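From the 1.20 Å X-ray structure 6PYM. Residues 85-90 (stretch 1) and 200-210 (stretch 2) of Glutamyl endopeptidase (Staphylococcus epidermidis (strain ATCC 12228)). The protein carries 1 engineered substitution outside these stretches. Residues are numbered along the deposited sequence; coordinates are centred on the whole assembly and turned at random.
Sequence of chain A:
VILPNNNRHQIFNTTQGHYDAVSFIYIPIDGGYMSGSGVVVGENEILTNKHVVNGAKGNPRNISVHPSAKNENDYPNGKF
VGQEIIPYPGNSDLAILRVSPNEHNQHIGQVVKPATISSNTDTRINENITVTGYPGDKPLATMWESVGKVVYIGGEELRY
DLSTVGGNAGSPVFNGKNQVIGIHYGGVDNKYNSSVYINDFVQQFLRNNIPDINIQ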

# COMPACT_ATOMS: atom_id res chain seq x y z
N ILE A 85 13.79 -3.92 -6.77
CA ILE A 85 13.44 -3.18 -5.57
C ILE A 85 14.16 -1.84 -5.60
O ILE A 85 15.39 -1.80 -5.77
CB ILE A 85 13.84 -3.97 -4.31
CG1 ILE A 85 13.00 -5.25 -4.21
CG2 ILE A 85 13.72 -3.09 -3.07
CD1 ILE A 85 13.57 -6.26 -3.25
N ILE A 86 13.41 -0.76 -5.46
CA ILE A 86 13.96 0.59 -5.44
C ILE A 86 13.63 1.23 -4.09
O ILE A 86 12.54 1.81 -3.94
CB ILE A 86 13.40 1.44 -6.59
CG1 ILE A 86 13.54 0.71 -7.93
CG2 ILE A 86 14.11 2.77 -6.65
CD1 ILE A 86 12.73 1.34 -9.05
N PRO A 87 14.50 1.14 -3.10
CA PRO A 87 14.18 1.74 -1.79
C PRO A 87 14.22 3.26 -1.87
O PRO A 87 15.04 3.84 -2.59
CB PRO A 87 15.30 1.22 -0.88
CG PRO A 87 16.44 0.92 -1.81
CD PRO A 87 15.80 0.45 -3.09
N TYR A 88 13.32 3.91 -1.13
CA TYR A 88 13.41 5.35 -0.98
C TYR A 88 14.73 5.69 -0.28
O TYR A 88 15.06 5.07 0.73
CB TYR A 88 12.24 5.81 -0.11
CG TYR A 88 12.21 7.28 0.19
CD1 TYR A 88 12.21 8.23 -0.83
CD2 TYR A 88 12.16 7.74 1.50
CE1 TYR A 88 12.16 9.58 -0.55
CE2 TYR A 88 12.10 9.09 1.79
CZ TYR A 88 12.12 10.01 0.75
OH TYR A 88 12.07 11.36 1.02
N PRO A 89 15.51 6.64 -0.80
CA PRO A 89 16.80 6.93 -0.16
C PRO A 89 16.67 7.52 1.23
O PRO A 89 17.60 7.38 2.04
CB PRO A 89 17.48 7.91 -1.13
CG PRO A 89 16.83 7.64 -2.45
CD PRO A 89 15.40 7.29 -2.12
N GLY A 90 15.57 8.18 1.54
CA GLY A 90 15.40 8.79 2.84
C GLY A 90 15.14 7.77 3.94
O GLY A 90 14.97 6.57 3.71
N ASP A 200 6.74 16.46 -0.42
CA ASP A 200 7.32 16.90 -1.69
C ASP A 200 8.55 16.09 -2.06
O ASP A 200 8.77 15.79 -3.24
CB ASP A 200 7.64 18.39 -1.64
CG ASP A 200 6.39 19.26 -1.61
OD1 ASP A 200 5.31 18.77 -2.01
OD2 ASP A 200 6.50 20.43 -1.21
N PHE A 201 9.38 15.73 -1.08
CA PHE A 201 10.57 14.94 -1.38
C PHE A 201 10.20 13.53 -1.83
O PHE A 201 10.83 12.97 -2.73
CB PHE A 201 11.49 14.90 -0.16
CG PHE A 201 12.00 16.26 0.23
CD1 PHE A 201 13.02 16.86 -0.49
CD2 PHE A 201 11.46 16.94 1.31
CE1 PHE A 201 13.50 18.11 -0.14
CE2 PHE A 201 11.93 18.19 1.67
CZ PHE A 201 12.95 18.78 0.94
N VAL A 202 9.17 12.94 -1.22
CA VAL A 202 8.72 11.63 -1.67
C VAL A 202 8.15 11.73 -3.08
O VAL A 202 8.38 10.86 -3.93
CB VAL A 202 7.73 11.01 -0.67
CG1 VAL A 202 7.19 9.70 -1.22
CG2 VAL A 202 8.41 10.81 0.68
N GLN A 203 7.41 12.81 -3.36
CA GLN A 203 6.85 12.99 -4.69
C GLN A 203 7.93 13.09 -5.75
O GLN A 203 7.77 12.59 -6.87
CB GLN A 203 5.93 14.21 -4.70
CG GLN A 203 4.67 13.98 -3.89
CD GLN A 203 3.86 15.23 -3.68
OE1 GLN A 203 3.67 16.02 -4.61
NE2 GLN A 203 3.40 15.45 -2.46
N GLN A 204 9.06 13.74 -5.42
CA GLN A 204 10.18 13.80 -6.36
C GLN A 204 10.74 12.41 -6.64
O GLN A 204 10.99 12.05 -7.79
CB GLN A 204 11.27 14.72 -5.82
CG GLN A 204 10.85 16.17 -5.75
CD GLN A 204 11.89 17.05 -5.10
OE1 GLN A 204 12.83 16.56 -4.47
NE2 GLN A 204 11.74 18.36 -5.26
N PHE A 205 10.92 11.61 -5.59
CA PHE A 205 11.35 10.23 -5.75
C PHE A 205 10.41 9.45 -6.65
O PHE A 205 10.85 8.68 -7.51
CB PHE A 205 11.46 9.59 -4.35
CG PHE A 205 11.57 8.09 -4.34
CD1 PHE A 205 12.74 7.45 -4.74
CD2 PHE A 205 10.53 7.31 -3.85
CE1 PHE A 205 12.84 6.07 -4.69
CE2 PHE A 205 10.63 5.94 -3.80
CZ PHE A 205 11.79 5.32 -4.22
N LEU A 206 9.10 9.65 -6.49
CA LEU A 206 8.14 8.95 -7.34
C LEU A 206 8.29 9.38 -8.80
O LEU A 206 8.35 8.53 -9.70
CB LEU A 206 6.72 9.20 -6.85
CG LEU A 206 6.39 8.66 -5.46
CD1 LEU A 206 4.94 9.01 -5.12
CD2 LEU A 206 6.64 7.15 -5.36
N ARG A 207 8.33 10.69 -9.05
CA ARG A 207 8.43 11.17 -10.43
C ARG A 207 9.69 10.68 -11.11
O ARG A 207 9.69 10.40 -12.31
CB ARG A 207 8.40 12.70 -10.47
CG ARG A 207 7.05 13.30 -10.22
CD ARG A 207 7.05 14.80 -10.45
NE ARG A 207 5.69 15.31 -10.28
CZ ARG A 207 5.27 15.99 -9.22
NH1 ARG A 207 6.10 16.28 -8.24
NH2 ARG A 207 4.01 16.40 -9.16
N ASN A 208 10.79 10.58 -10.36
CA ASN A 208 12.07 10.21 -10.95
C ASN A 208 12.23 8.72 -11.19
O ASN A 208 13.19 8.32 -11.85
CB ASN A 208 13.21 10.78 -10.11
CG ASN A 208 13.28 12.28 -10.23
OD1 ASN A 208 13.11 12.82 -11.32
ND2 ASN A 208 13.50 12.95 -9.11
N ASN A 209 11.30 7.91 -10.71
CA ASN A 209 11.34 6.47 -10.93
C ASN A 209 10.11 5.92 -11.62
O ASN A 209 10.17 4.80 -12.14
CB ASN A 209 11.52 5.73 -9.59
CG ASN A 209 12.89 5.91 -9.04
OD1 ASN A 209 13.81 5.19 -9.41
ND2 ASN A 209 13.06 6.89 -8.16
N ILE A 210 9.02 6.66 -11.65
CA ILE A 210 7.73 6.18 -12.14
C ILE A 210 7.19 7.30 -13.03
O ILE A 210 6.47 8.18 -12.55
CB ILE A 210 6.78 5.89 -10.97
CG1 ILE A 210 7.44 4.98 -9.93
CG2 ILE A 210 5.49 5.25 -11.48
CD1 ILE A 210 6.61 4.75 -8.69

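No hydrogen bond crosses this contact; two aromatic rings set edge to face, Tyr88 and Phe205, carry most of it. The edge of the Tyr88 ring points at the face of Phe205, with the centroids 5.2 Å apart and the planes at 67°, and Tyr88 CD1 comes within 3.6 Å of Phe205 CG. Such a pairing sets the slightly positive ring hydrogens of one partner against the pi cloud of the other. The backbone of Tyr88 joins in: its CA lies 4.0 Å from the centroid of the Phe205 ring, 24° off the normal, a CH-pi contact over the face. Strand 85-87 and the helix beginning at Asp200 run nearly antiparallel, at 153°, their axes 11.1 Å apart at closest approach. Side chains fill that gap. Because the two run in nearly opposite directions, Ile86 lies near Asn209, while Tyr88, further along stretch 1, meets earlier turns of the helix. Phe205, in the t rotamer, points toward stretch 1 and touches four consecutive residues there. Ile86 O meets the edge of its ring, 3.6 Å from Phe205 CZ, and Ile86 CG2 packs 4.0 Å from Phe205 CE1; Pro89 CD sits 3.7 Å from Phe205 CD1. The Tyr88 ring extends to Val202, where Tyr88 CZ and Val202 CG2 are 3.8 Å apart, an apolar contact. Its hydroxyl, hydrogen-bonded elsewhere in the structure, makes van der Waals contact with the helix, Tyr88 OH lying 3.8 Å from Phe201 CB. Phe201 starts toward stretch 1, but the end of its side chain leads away. At the other end, Ile86 CG2 rests 3.7 Å from Asn209 OD1, a contact without hydrogen bonding. The Asn209 amide is anchored within its own stretch: Asn209 ND2 donates to Phe205 O at 2.9 Å, nearly linear at 173°. Together the stretches bury 324 Å², counting both sides.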